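Local coordinates for protein PipY (PDB 5NLC) that binds pyridoxal 5'-phosphate and is probably involved in homeostasis of this vitamin B6 cofactor, at residues S18-A23 against A206-V211; N76-A81 against E98-I103; A135-L140 against Q180-L185. All coordinates share one frame; numbering follows the deposited sequence.

Contact 1. Residues S18-A23 against A206-V211; sequences SVQLIA and ATWIRV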
ATOM      1  N   SER A  18      13.626  -8.289  -3.538  1.00 28.36           N
ATOM      2  CA  SER A  18      13.206  -7.358  -2.480  1.00 27.24           C
ATOM      3  C   SER A  18      11.866  -6.591  -2.778  1.00 25.31           C
ATOM      4  O   SER A  18      11.282  -5.924  -1.876  1.00 23.66           O
ATOM      5  CB  SER A  18      14.346  -6.380  -2.207  1.00 27.91           C
ATOM      6  OG  SER A  18      14.563  -5.428  -3.250  1.00 27.23           O
ATOM      7  N   VAL A  19      11.400  -6.648  -4.025  1.00 23.13           N
ATOM      8  CA  VAL A  19      10.197  -5.923  -4.437  1.00 22.57           C
ATOM      9  C   VAL A  19       9.037  -6.890  -4.651  1.00 22.04           C
ATOM     10  O   VAL A  19       9.163  -7.820  -5.423  1.00 22.41           O
ATOM     11  CB  VAL A  19      10.431  -5.164  -5.776  1.00 23.43           C
ATOM     12  CG1 VAL A  19       9.200  -4.366  -6.223  1.00 23.66           C
ATOM     13  CG2 VAL A  19      11.628  -4.226  -5.611  1.00 25.40           C
ATOM     14  N   GLN A  20       7.889  -6.558  -4.090  1.00 21.67           N
ATOM     15  CA  GLN A  20       6.654  -7.277  -4.370  1.00 22.53           C
ATOM     16  C   GLN A  20       5.709  -6.403  -5.155  1.00 21.49           C
ATOM     17  O   GLN A  20       5.502  -5.225  -4.896  1.00 19.32           O
ATOM     18  CB  GLN A  20       6.047  -7.787  -3.057  1.00 24.38           C
ATOM     19  CG  GLN A  20       6.814  -8.971  -2.494  1.00 27.23           C
ATOM     20  CD  GLN A  20       6.720 -10.246  -3.408  1.00 32.38           C
ATOM     21  OE1 GLN A  20       5.653 -10.605  -3.929  1.00 34.55           O
ATOM     22  NE2 GLN A  20       7.858 -10.895  -3.628  1.00 34.84           N
ATOM     23  N   LEU A  21       5.166  -7.012  -6.167  1.00 20.77           N
ATOM     24  CA  LEU A  21       4.206  -6.379  -7.001  1.00 21.29           C
ATOM     25  C   LEU A  21       2.793  -6.604  -6.477  1.00 19.54           C
ATOM     26  O   LEU A  21       2.409  -7.757  -6.195  1.00 18.87           O
ATOM     27  CB  LEU A  21       4.379  -7.098  -8.344  1.00 23.80           C
ATOM     28  CG  LEU A  21       3.610  -6.631  -9.484  1.00 27.33           C
ATOM     29  CD1 LEU A  21       4.479  -6.979 -10.690  1.00 30.79           C
ATOM     30  CD2 LEU A  21       2.237  -7.300  -9.541  1.00 28.56           C
ATOM     31  N   ILE A  22       2.017  -5.539  -6.371  1.00 18.40           N
ATOM     32  CA  ILE A  22       0.601  -5.615  -6.026  1.00 17.39           C
ATOM     33  C   ILE A  22      -0.174  -5.441  -7.340  1.00 17.09           C
ATOM     34  O   ILE A  22      -0.016  -4.419  -8.031  1.00 17.69           O
ATOM     35  CB  ILE A  22       0.172  -4.528  -5.030  1.00 17.46           C
ATOM     36  CG1 ILE A  22       0.908  -4.707  -3.723  1.00 17.54           C
ATOM     37  CG2 ILE A  22      -1.355  -4.592  -4.776  1.00 17.44           C
ATOM     38  CD1 ILE A  22       0.824  -3.488  -2.816  1.00 18.36           C
ATOM     39  N   ALA A  23      -0.927  -6.475  -7.728  1.00 15.76           N
ATOM     40  CA  ALA A  23      -1.739  -6.398  -8.909  1.00 16.22           C
ATOM     41  C   ALA A  23      -3.008  -5.585  -8.622  1.00 16.42           C
ATOM     42  O   ALA A  23      -3.849  -5.974  -7.816  1.00 16.40           O
ATOM     43  CB  ALA A  23      -2.096  -7.764  -9.439  1.00 15.92           C
ATOM     44  N   ALA A 206      11.907   0.919  -3.218  1.00 16.65           N
ATOM     45  CA  ALA A 206      10.498   0.433  -2.992  1.00 16.39           C
ATOM     46  C   ALA A 206      10.463  -1.037  -2.659  1.00 17.05           C
ATOM     47  O   ALA A 206      11.198  -1.854  -3.257  1.00 17.33           O
ATOM     48  CB  ALA A 206       9.604   0.648  -4.220  1.00 16.21           C
ATOM     49  N   THR A 207       9.614  -1.401  -1.747  1.00 16.55           N
ATOM     50  CA  THR A 207       9.343  -2.805  -1.500  1.00 17.74           C
ATOM     51  C   THR A 207       7.968  -3.269  -2.020  1.00 18.57           C
ATOM     52  O   THR A 207       7.752  -4.474  -2.146  1.00 20.74           O
ATOM     53  CB  THR A 207       9.471  -3.138  -0.021  1.00 18.99           C
ATOM     54  OG1 THR A 207       8.504  -2.395   0.731  1.00 18.54           O
ATOM     55  CG2 THR A 207      10.968  -2.846   0.510  1.00 19.72           C
ATOM     56  N   TRP A 208       7.026  -2.363  -2.227  1.00 17.76           N
ATOM     57  CA  TRP A 208       5.717  -2.701  -2.764  1.00 18.32           C
ATOM     58  C   TRP A 208       5.489  -1.765  -3.928  1.00 17.40           C
ATOM     59  O   TRP A 208       5.509  -0.571  -3.696  1.00 17.84           O
ATOM     60  CB  TRP A 208       4.595  -2.410  -1.757  1.00 18.69           C
ATOM     61  CG  TRP A 208       4.498  -3.293  -0.576  1.00 20.12           C
ATOM     62  CD1 TRP A 208       4.669  -2.897   0.717  1.00 21.96           C
ATOM     63  CD2 TRP A 208       4.031  -4.667  -0.513  1.00 20.76           C
ATOM     64  NE1 TRP A 208       4.345  -3.926   1.578  1.00 23.80           N
ATOM     65  CE2 TRP A 208       4.009  -5.042   0.854  1.00 22.44           C
ATOM     66  CE3 TRP A 208       3.662  -5.609  -1.453  1.00 21.45           C
ATOM     67  CZ2 TRP A 208       3.661  -6.335   1.270  1.00 23.43           C
ATOM     68  CZ3 TRP A 208       3.268  -6.912  -1.032  1.00 21.37           C
ATOM     69  CH2 TRP A 208       3.316  -7.262   0.299  1.00 22.87           C
ATOM     70  N   ILE A 209       5.279  -2.279  -5.144  1.00 17.36           N
ATOM     71  CA  ILE A 209       4.840  -1.462  -6.249  1.00 17.81           C
ATOM     72  C   ILE A 209       3.425  -1.864  -6.713  1.00 18.22           C
ATOM     73  O   ILE A 209       2.987  -2.972  -6.449  1.00 18.79           O
ATOM     74  CB  ILE A 209       5.816  -1.491  -7.451  1.00 18.11           C
ATOM     75  CG1 ILE A 209       5.950  -2.901  -8.037  1.00 18.67           C
ATOM     76  CG2 ILE A 209       7.176  -0.982  -6.988  1.00 18.90           C
ATOM     77  CD1 ILE A 209       6.726  -2.967  -9.310  1.00 19.21           C
ATOM     78  N   ARG A 210       2.781  -0.983  -7.445  1.00 19.08           N
ATOM     79  CA  ARG A 210       1.341  -1.099  -7.815  1.00 20.38           C
ATOM     80  C   ARG A 210       1.222  -1.086  -9.301  1.00 20.89           C
ATOM     81  O   ARG A 210       1.477  -0.046  -9.914  1.00 20.34           O
ATOM     82  CB  ARG A 210       0.480   0.113  -7.306  1.00 22.00           C
ATOM     83  CG  ARG A 210       0.648   0.425  -5.888  1.00 23.69           C
ATOM     84  CD  ARG A 210      -0.200   1.575  -5.315  1.00 24.61           C
ATOM     85  NE  ARG A 210       0.026   2.938  -5.803  1.00 24.20           N
ATOM     86  CZ  ARG A 210       1.067   3.698  -5.482  1.00 25.11           C
ATOM     87  NH1 ARG A 210       2.069   3.226  -4.733  1.00 26.72           N
ATOM     88  NH2 ARG A 210       1.116   4.942  -5.919  1.00 26.24           N
ATOM     89  N   VAL A 211       0.797  -2.190  -9.907  1.00 21.05           N
ATOM     90  CA  VAL A 211       0.678  -2.242 -11.357  1.00 22.91           C
ATOM     91  C   VAL A 211      -0.659  -2.857 -11.759  1.00 23.27           C
ATOM     92  O   VAL A 211      -1.126  -3.769 -11.105  1.00 22.11           O
ATOM     93  CB  VAL A 211       1.834  -3.065 -11.962  1.00 26.04           C
ATOM     94  CG1 VAL A 211       3.177  -2.401 -11.717  1.00 25.71           C
ATOM     95  CG2 VAL A 211       1.897  -4.425 -11.287  1.00 28.20           C
TER
HETATM   96  O   HOH W   1      13.691  -2.896  -2.769  1.00 26.06           O

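Contact 2. Residues N76-A81 against E98-I103; sequences NKARKA and ERLDRI. With PO4 (phosphate ion), chain C.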
ATOM      1  N   ASN A  76     -15.261   6.569   8.452  1.00 34.08           N
ATOM      2  CA  ASN A  76     -16.489   5.783   8.581  1.00 34.63           C
ATOM      3  C   ASN A  76     -16.534   4.479   7.786  1.00 34.31           C
ATOM      4  O   ASN A  76     -17.521   3.744   7.862  1.00 34.29           O
ATOM      5  CB  ASN A  76     -17.746   6.654   8.280  1.00 37.48           C
ATOM      6  CG  ASN A  76     -17.936   7.020   6.768  1.00 38.49           C
ATOM      7  OD1 ASN A  76     -17.165   6.641   5.850  1.00 38.19           O
ATOM      8  ND2 ASN A  76     -18.974   7.799   6.525  1.00 40.40           N
ATOM      9  N   LYS A  77     -15.514   4.213   6.985  1.00 32.19           N
ATOM     10  CA  LYS A  77     -15.349   2.955   6.288  1.00 32.07           C
ATOM     11  C   LYS A  77     -14.201   2.150   6.899  1.00 28.86           C
ATOM     12  O   LYS A  77     -13.849   1.099   6.380  1.00 28.53           O
ATOM     13  CB  LYS A  77     -15.064   3.185   4.788  1.00 34.70           C
ATOM     14  CG  LYS A  77     -16.220   3.702   3.950  1.00 38.33           C
ATOM     15  CD  LYS A  77     -17.369   2.679   3.892  1.00 42.10           C
ATOM     16  CE  LYS A  77     -18.644   3.276   3.292  1.00 45.69           C
ATOM     17  NZ  LYS A  77     -18.435   3.690   1.873  1.00 47.71           N
ATOM     18  N   ALA A  78     -13.620   2.641   7.982  1.00 26.71           N
ATOM     19  CA  ALA A  78     -12.484   1.972   8.594  1.00 24.97           C
ATOM     20  C   ALA A  78     -12.903   0.558   9.044  1.00 23.57           C
ATOM     21  O   ALA A  78     -12.131  -0.345   8.938  1.00 21.37           O
ATOM     22  CB  ALA A  78     -11.918   2.791   9.733  1.00 25.41           C
ATOM     23  N   ARG A  79     -14.142   0.381   9.527  1.00 23.64           N
ATOM     24  CA  ARG A  79     -14.563  -0.920   9.998  1.00 23.47           C
ATOM     25  C   ARG A  79     -14.554  -1.958   8.882  1.00 22.60           C
ATOM     26  O   ARG A  79     -14.024  -3.049   9.042  1.00 21.07           O
ATOM     27  CB  ARG A  79     -15.935  -0.809  10.645  1.00 25.24           C
ATOM     28  CG  ARG A  79     -16.437  -2.086  11.288  1.00 27.69           C
ATOM     29  CD  ARG A  79     -17.795  -1.829  11.991  1.00 30.27           C
ATOM     30  NE  ARG A  79     -17.498  -1.170  13.239  1.00 32.18           N
ATOM     31  CZ  ARG A  79     -17.069  -1.784  14.350  1.00 34.23           C
ATOM     32  NH1 ARG A  79     -16.977  -3.108  14.446  1.00 34.95           N
ATOM     33  NH2 ARG A  79     -16.761  -1.051  15.394  1.00 34.98           N
ATOM     34  N   LYS A  80     -15.179  -1.628   7.746  1.00 22.74           N
ATOM     35  CA  LYS A  80     -15.130  -2.521   6.600  1.00 23.81           C
ATOM     36  C   LYS A  80     -13.708  -2.767   6.102  1.00 21.27           C
ATOM     37  O   LYS A  80     -13.416  -3.841   5.645  1.00 20.89           O
ATOM     38  CB  LYS A  80     -16.024  -2.030   5.465  1.00 27.20           C
ATOM     39  CG  LYS A  80     -17.519  -2.182   5.788  1.00 30.40           C
ATOM     40  CD  LYS A  80     -18.317  -1.524   4.674  1.00 34.48           C
ATOM     41  CE  LYS A  80     -19.808  -1.892   4.732  1.00 38.34           C
ATOM     42  NZ  LYS A  80     -20.602  -0.753   4.193  1.00 41.10           N
ATOM     43  N   ALA A  81     -12.843  -1.768   6.132  1.00 20.38           N
ATOM     44  CA  ALA A  81     -11.445  -1.972   5.722  1.00 20.42           C
ATOM     45  C   ALA A  81     -10.708  -2.965   6.625  1.00 20.21           C
ATOM     46  O   ALA A  81     -10.008  -3.836   6.149  1.00 19.86           O
ATOM     47  CB  ALA A  81     -10.720  -0.638   5.726  1.00 20.01           C
ATOM     48  N   GLU A  98      -5.475   5.639  14.747  1.00 18.59           N
ATOM     49  CA  GLU A  98      -6.181   5.364  16.035  1.00 20.15           C
ATOM     50  C   GLU A  98      -7.487   4.622  15.851  1.00 19.46           C
ATOM     51  O   GLU A  98      -7.810   3.661  16.596  1.00 19.17           O
ATOM     52  CB  GLU A  98      -6.387   6.651  16.843  1.00 22.15           C
ATOM     53  CG  GLU A  98      -6.889   6.291  18.242  1.00 25.34           C
ATOM     54  CD  GLU A  98      -6.807   7.373  19.272  1.00 28.49           C
ATOM     55  OE1 GLU A  98      -7.105   8.550  18.970  1.00 31.48           O
ATOM     56  OE2 GLU A  98      -6.457   6.999  20.436  1.00 31.91           O
ATOM     57  N   ARG A  99      -8.268   5.074  14.869  1.00 19.95           N
ATOM     58  CA  ARG A  99      -9.566   4.486  14.575  1.00 21.29           C
ATOM     59  C   ARG A  99      -9.400   3.018  14.132  1.00 19.84           C
ATOM     60  O   ARG A  99     -10.081   2.118  14.661  1.00 19.86           O
ATOM     61  CB  ARG A  99     -10.269   5.316  13.501  1.00 23.22           C
ATOM     62  CG  ARG A  99     -11.669   4.888  13.109  1.00 26.65           C
ATOM     63  CD  ARG A  99     -12.657   5.360  14.105  1.00 30.31           C
ATOM     64  NE  ARG A  99     -14.032   5.190  13.677  1.00 33.71           N
ATOM     65  CZ  ARG A  99     -14.799   6.127  13.127  1.00 35.95           C
ATOM     66  NH1 ARG A  99     -16.045   5.811  12.816  1.00 36.79           N
ATOM     67  NH2 ARG A  99     -14.361   7.369  12.881  1.00 35.50           N
ATOM     68  N   LEU A 100      -8.472   2.749  13.208  1.00 17.88           N
ATOM     69  CA  LEU A 100      -8.197   1.373  12.779  1.00 17.95           C
ATOM     70  C   LEU A 100      -7.769   0.460  13.974  1.00 18.21           C
ATOM     71  O   LEU A 100      -8.152  -0.720  14.066  1.00 17.24           O
ATOM     72  CB  LEU A 100      -7.106   1.363  11.722  1.00 17.77           C
ATOM     73  CG  LEU A 100      -7.515   2.014  10.354  1.00 17.39           C
ATOM     74  CD1 LEU A 100      -6.272   2.284   9.493  1.00 17.74           C
ATOM     75  CD2 LEU A 100      -8.504   1.106   9.629  1.00 17.98           C
ATOM     76  N   ASP A 101      -6.934   0.996  14.818  1.00 18.31           N
ATOM     77  CA  ASP A 101      -6.458   0.269  16.006  1.00 19.68           C
ATOM     78  C   ASP A 101      -7.629  -0.074  16.960  1.00 20.14           C
ATOM     79  O   ASP A 101      -7.704  -1.189  17.470  1.00 19.90           O
ATOM     80  CB  ASP A 101      -5.385   1.072  16.726  1.00 20.12           C
ATOM     81  CG  ASP A 101      -4.806   0.318  17.922  1.00 21.96           C
ATOM     82  OD1 ASP A 101      -3.935  -0.537  17.707  1.00 23.02           O
ATOM     83  OD2 ASP A 101      -5.239   0.592  19.051  1.00 22.70           O
ATOM     84  N   ARG A 102      -8.539   0.862  17.168  1.00 21.12           N
ATOM     85  CA  ARG A 102      -9.667   0.637  18.047  1.00 22.84           C
ATOM     86  C   ARG A 102     -10.573  -0.485  17.447  1.00 21.67           C
ATOM     87  O   ARG A 102     -10.927  -1.448  18.118  1.00 19.10           O
ATOM     88  CB  ARG A 102     -10.457   1.908  18.245  1.00 25.60           C
ATOM     89  CG  ARG A 102     -11.711   1.678  19.088  1.00 30.55           C
ATOM     90  CD  ARG A 102     -12.449   2.958  19.471  1.00 34.77           C
ATOM     91  NE  ARG A 102     -13.056   3.671  18.340  1.00 38.50           N
ATOM     92  CZ  ARG A 102     -14.072   3.238  17.574  1.00 41.81           C
ATOM     93  NH1 ARG A 102     -14.641   2.034  17.729  1.00 43.60           N
ATOM     94  NH2 ARG A 102     -14.519   4.040  16.605  1.00 42.84           N
ATOM     95  N   ILE A 103     -10.863  -0.375  16.155  1.00 20.51           N
ATOM     96  CA  ILE A 103     -11.680  -1.345  15.456  1.00 21.43           C
ATOM     97  C   ILE A 103     -11.002  -2.682  15.384  1.00 20.57           C
ATOM     98  O   ILE A 103     -11.650  -3.710  15.660  1.00 20.80           O
ATOM     99  CB  ILE A 103     -12.070  -0.859  14.050  1.00 22.45           C
ATOM    100  CG1 ILE A 103     -12.994   0.379  14.154  1.00 23.91           C
ATOM    101  CG2 ILE A 103     -12.822  -1.958  13.287  1.00 23.70           C
ATOM    102  CD1 ILE A 103     -13.056   1.203  12.842  1.00 24.95           C
TER
HETATM  103  P   PO4 C 301     -16.898   2.491  14.300  1.00 68.30           P
HETATM  104  O1  PO4 C 301     -15.485   2.977  14.134  1.00 68.02           O
HETATM  105  O2  PO4 C 301     -17.335   1.751  13.054  1.00 60.77           O
HETATM  106  O3  PO4 C 301     -16.945   1.564  15.498  1.00 63.86           O
HETATM  107  O4  PO4 C 301     -17.799   3.681  14.567  1.00 66.32           O

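Contact 3. Residues A135-L140 against Q180-L185; sequences AELPQL and QQAPQL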
ATOM      1  N   ALA A 135       6.220  13.769  15.313  1.00 21.39           N
ATOM      2  CA  ALA A 135       5.733  14.083  16.632  1.00 22.15           C
ATOM      3  C   ALA A 135       4.841  13.029  17.219  1.00 22.00           C
ATOM      4  O   ALA A 135       4.745  12.912  18.449  1.00 21.30           O
ATOM      5  CB  ALA A 135       4.987  15.406  16.644  1.00 22.49           C
ATOM      6  N   GLU A 136       4.142  12.289  16.367  1.00 21.82           N
ATOM      7  CA  GLU A 136       3.184  11.285  16.831  1.00 23.38           C
ATOM      8  C   GLU A 136       3.757   9.903  16.913  1.00 22.36           C
ATOM      9  O   GLU A 136       3.090   8.962  17.307  1.00 21.91           O
ATOM     10  CB  GLU A 136       1.965  11.323  15.897  1.00 25.25           C
ATOM     11  CG  GLU A 136       1.092  12.571  16.109  1.00 28.52           C
ATOM     12  CD  GLU A 136       0.898  12.985  17.611  1.00 33.69           C
ATOM     13  OE1 GLU A 136       0.544  12.157  18.482  1.00 34.72           O
ATOM     14  OE2 GLU A 136       1.179  14.174  17.950  1.00 41.39           O
ATOM     15  N   LEU A 137       5.017   9.754  16.525  1.00 22.23           N
ATOM     16  CA  LEU A 137       5.648   8.457  16.575  1.00 22.24           C
ATOM     17  C   LEU A 137       5.573   7.681  17.934  1.00 21.29           C
ATOM     18  O   LEU A 137       5.358   6.478  17.918  1.00 20.55           O
ATOM     19  CB  LEU A 137       7.098   8.620  16.137  1.00 24.73           C
ATOM     20  CG  LEU A 137       7.719   7.755  15.113  1.00 25.86           C
ATOM     21  CD1 LEU A 137       6.856   7.484  13.920  1.00 26.36           C
ATOM     22  CD2 LEU A 137       9.103   8.348  14.860  1.00 26.07           C
ATOM     23  N   PRO A 138       5.692   8.370  19.066  1.00 21.14           N
ATOM     24  CA  PRO A 138       5.569   7.660  20.314  1.00 21.74           C
ATOM     25  C   PRO A 138       4.193   7.063  20.518  1.00 21.53           C
ATOM     26  O   PRO A 138       4.083   5.964  21.040  1.00 22.54           O
ATOM     27  CB  PRO A 138       5.855   8.723  21.377  1.00 22.13           C
ATOM     28  CG  PRO A 138       6.666   9.728  20.673  1.00 22.18           C
ATOM     29  CD  PRO A 138       6.117   9.767  19.282  1.00 21.18           C
ATOM     30  N   GLN A 139       3.156   7.793  20.112  1.00 20.92           N
ATOM     31  CA  GLN A 139       1.808   7.303  20.262  1.00 20.99           C
ATOM     32  C   GLN A 139       1.496   6.216  19.224  1.00 19.60           C
ATOM     33  O   GLN A 139       0.829   5.211  19.526  1.00 18.71           O
ATOM     34  CB  GLN A 139       0.815   8.445  20.139  1.00 22.08           C
ATOM     35  CG  GLN A 139       0.776   9.321  21.389  1.00 25.18           C
ATOM     36  CD  GLN A 139       1.964  10.215  21.532  1.00 26.70           C
ATOM     37  OE1 GLN A 139       2.433  10.797  20.518  1.00 29.22           O
ATOM     38  NE2 GLN A 139       2.488  10.357  22.800  1.00 27.08           N
ATOM     39  N   LEU A 140       2.016   6.394  17.999  1.00 18.78           N
ATOM     40  CA  LEU A 140       1.886   5.322  17.007  1.00 18.74           C
ATOM     41  C   LEU A 140       2.503   4.011  17.459  1.00 18.97           C
ATOM     42  O   LEU A 140       1.935   2.930  17.246  1.00 17.93           O
ATOM     43  CB  LEU A 140       2.510   5.739  15.688  1.00 17.90           C
ATOM     44  CG  LEU A 140       1.713   6.819  14.977  1.00 17.67           C
ATOM     45  CD1 LEU A 140       2.579   7.510  13.944  1.00 18.10           C
ATOM     46  CD2 LEU A 140       0.473   6.253  14.310  1.00 17.60           C
ATOM     47  N   GLN A 180      14.869   4.799  12.960  1.00 22.10           N
ATOM     48  CA  GLN A 180      15.844   5.121  14.049  1.00 24.23           C
ATOM     49  C   GLN A 180      15.146   5.773  15.236  1.00 25.34           C
ATOM     50  O   GLN A 180      15.466   5.467  16.364  1.00 26.91           O
ATOM     51  CB  GLN A 180      16.999   6.003  13.556  1.00 25.17           C
ATOM     52  N   GLN A 181      14.145   6.599  14.988  1.00 26.09           N
ATOM     53  CA  GLN A 181      13.392   7.250  16.067  1.00 28.55           C
ATOM     54  C   GLN A 181      12.385   6.305  16.760  1.00 28.16           C
ATOM     55  O   GLN A 181      12.056   6.562  17.925  1.00 31.06           O
ATOM     56  CB  GLN A 181      12.623   8.468  15.544  1.00 30.95           C
ATOM     57  CG  GLN A 181      13.511   9.596  14.964  1.00 34.27           C
ATOM     58  CD  GLN A 181      14.329  10.290  16.009  1.00 38.40           C
ATOM     59  OE1 GLN A 181      15.562  10.204  16.017  1.00 42.13           O
ATOM     60  NE2 GLN A 181      13.653  10.909  16.956  1.00 41.34           N
ATOM     61  N   ALA A 182      11.950   5.233  16.112  1.00 25.57           N
ATOM     62  CA  ALA A 182      10.910   4.333  16.625  1.00 25.95           C
ATOM     63  C   ALA A 182      11.337   2.878  16.575  1.00 25.94           C
ATOM     64  O   ALA A 182      10.835   2.107  15.732  1.00 24.83           O
ATOM     65  CB  ALA A 182       9.595   4.551  15.860  1.00 25.92           C
ATOM     66  N   PRO A 183      12.273   2.484  17.472  1.00 27.53           N
ATOM     67  CA  PRO A 183      12.713   1.115  17.435  1.00 28.32           C
ATOM     68  C   PRO A 183      11.594   0.089  17.651  1.00 28.34           C
ATOM     69  O   PRO A 183      11.743  -0.977  17.113  1.00 29.23           O
ATOM     70  CB  PRO A 183      13.815   1.047  18.546  1.00 31.19           C
ATOM     71  CG  PRO A 183      13.633   2.278  19.392  1.00 30.63           C
ATOM     72  CD  PRO A 183      13.077   3.288  18.408  1.00 28.91           C
ATOM     73  N   GLN A 184      10.481   0.400  18.331  1.00 28.50           N
ATOM     74  CA  GLN A 184       9.301  -0.491  18.522  0.50 29.55           C
ATOM     75  C   GLN A 184       8.621  -0.864  17.203  1.00 29.69           C
ATOM     76  O   GLN A 184       7.910  -1.854  17.134  1.00 30.08           O
ATOM     77  CB  GLN A 184       8.205   0.139  19.466  0.50 30.03           C
ATOM     78  CG  GLN A 184       8.519   0.225  20.967  0.50 30.82           C
ATOM     79  CD  GLN A 184       7.305   0.547  21.863  0.50 32.18           C
ATOM     80  OE1 GLN A 184       7.163   1.661  22.415  0.50 32.11           O
ATOM     81  NE2 GLN A 184       6.414  -0.431  22.004  0.50 33.11           N
ATOM     82  N   LEU A 185       8.774  -0.027  16.172  1.00 27.66           N
ATOM     83  CA  LEU A 185       8.028  -0.205  14.943  1.00 27.63           C
ATOM     84  C   LEU A 185       8.881  -0.942  13.935  1.00 28.11           C
ATOM     85  O   LEU A 185      10.115  -0.852  13.914  1.00 27.86           O
ATOM     86  CB  LEU A 185       7.654   1.117  14.379  1.00 27.53           C
ATOM     87  CG  LEU A 185       6.625   1.920  15.138  1.00 28.33           C
ATOM     88  CD1 LEU A 185       6.379   3.214  14.370  1.00 28.63           C
ATOM     89  CD2 LEU A 185       5.352   1.149  15.200  1.00 29.76           C
TER

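Contact 1. Residues S18-A23 against A206-V211
Residues 20-23 and 208-211 run side by side as parallel strands, their short axes 4.7 Å apart at closest approach and turned by 33°, with Gln20 facing Trp208 and Ile22 facing Arg210. Four backbone hydrogen bonds join them: Gln20 N to Thr207 O, Ile209 N to Gln20 O, Ile22 N to Ile209 O (2.7 Å, the shortest) and Val211 N to Ile22 O. The six-membered part of the Trp208 indole reaches the neighbouring strand: CZ3 meets Gln20 CB at 3.5 Å and CE3 meets Ile22 CG1 at 3.7 Å, both obliquely to the ring. Beyond them the indole makes edge-to-face contacts with His43, His68, Trp87 and His89. On the other face, Val211 CG2 fills the position between its own N and carbonyl carbon and presses on Leu21 CG at 3.3 Å, tighter than usual van der Waals contact, while Val19 CG1 touches Ile209 CG1 at 4.0 Å, the two side chains crossing at about a right angle. Helix 198-203 packs on Val19, Ile209 and Val211. A water lies 2.7 Å from Ser18 OG and donates to Ala206 O. Trp208 also bonds through its backbone to Leu190 and Met192 by strand 189-191; strand 208-211 thus bridges the first and seventh strands and closes the barrel. Bonds of Ile209 and Val211 flank Arg210 and probably help position it to bind pyridoxal 5'-phosphate, absent from this model.

Contact 2. Residues N76-A81 against E98-I103
Ile103 lays its CD1 methyl against Ala78 CB at 3.7 Å and beside Arg79 N at 3.6 Å, while its CG1 lies over one face of the Arg79 guanidinium. Ile103 CG2, anti to its backbone N, faces the aliphatic start of Arg79. Ala78 CB also meets Leu100 CD2 at 3.8 Å and the CG methylene of Arg99, so one small methyl is received among three side chains of helix 94-107. Above this apolar patch Arg79, Arg99 and Arg102 converge on a phosphate ion, probably from the crystallisation liquor, each guanidinium meeting it at an edge with the phosphorus near the plane. Arg79, its chain bent at chi3 (-78°), which turns NE out of the extended line, spends two N-H groups on two oxygens: NE reaches O2 at 2.9 Å, and NH2 reaches O3 at 2.6 Å with an almost straight bond of 172°. Arg99 NE donates to O1 at 2.7 Å, and its NH1 adds a longer bond to O4. Arg102 divides itself similarly, NH2 to O1 and NH1 to O3. O1 and O3 are therefore shared between arginines of like charge, and the anion probably eases their repulsion, as should Glu106, which forms salt bridges to both Arg79 and Arg102. Toward the interior, Leu100 rests on Ile88 and Val91 of strand 87-91, and Ala81 also touches Ile88. Two successive helices joined by the strand they cover are the repeating outer-layer arrangement of a beta/alpha TIM-type barrel, the fold of this protein.

Contact 3. Residues A135-L140 against Q180-L185
Leu137 carries the first shell, pointing from helix 130-141 at the C-terminal end of helix 161-181. Its CD2 methyl meets Gln181 CB at 3.6 Å, the two side chains crossing at about a right angle, and its CG approaches Ala182 CB at 3.8 Å. The other methyl, CD1, is directed at Leu185 CD1, a looser contact of 4.3 Å. Leu137 chi1 of -130° lies well off a staggered position, which leaves the placing of its methyls somewhat uncertain. Gln181 takes part through CB alone; its chain bends at chi2 and leads the amide away. No hydrogen bond crosses between the two segments, so the fit is apolar.

The next shell fixes the two backbones. Ala182 is the first residue to leave helical geometry, and the chain from Ala182 to Leu185 forms a type I beta turn closed by Leu185 N to Ala182 O at 3.0 Å; this brings the side chains of Ala182 and Leu185 both toward helix 130-141. That helix is kinked at Pro138 and Gln139, neither nitrogen bonded to the turn before, Pro138 for want of a hydrogen, yet Leu140 N still donates to Glu136 O at 2.9 Å. Ser141 OG is hydrogen-bonded to Leu137 O, and its side chain touches both Ala182 and Leu185. Farther in, Leu140 and Leu185 both lean on Ile148 of strand 147-152, while Leu140 also meets Trp94 and Ala97 of helix 94-107. The contact thus joins helix 130-141 to the end of helix 161-181, its neighbour in the outer layer, over the strand that lies between them in sequence.

How the contacts relate
Contact 1 lies nearest the middle of the chain, its centre about 9 Å from the chain centre, and closes a loop in sequence inside which contacts 2 and 3 follow one another. It holds the cofactor-binding Arg210, and the side chain of Val211 is about 6 Å from that of Ser195, another residue of the cofactor site, which is empty here. Contacts 2 and 3 belong to the helical layer, away from that site, with centres about 21 Å apart and nearest atoms about 6 Å apart; helix 94-107 relates them, packing on Ala78 in one and on Leu140 in the other. The centre of each is about 25 Å from that of contact 1.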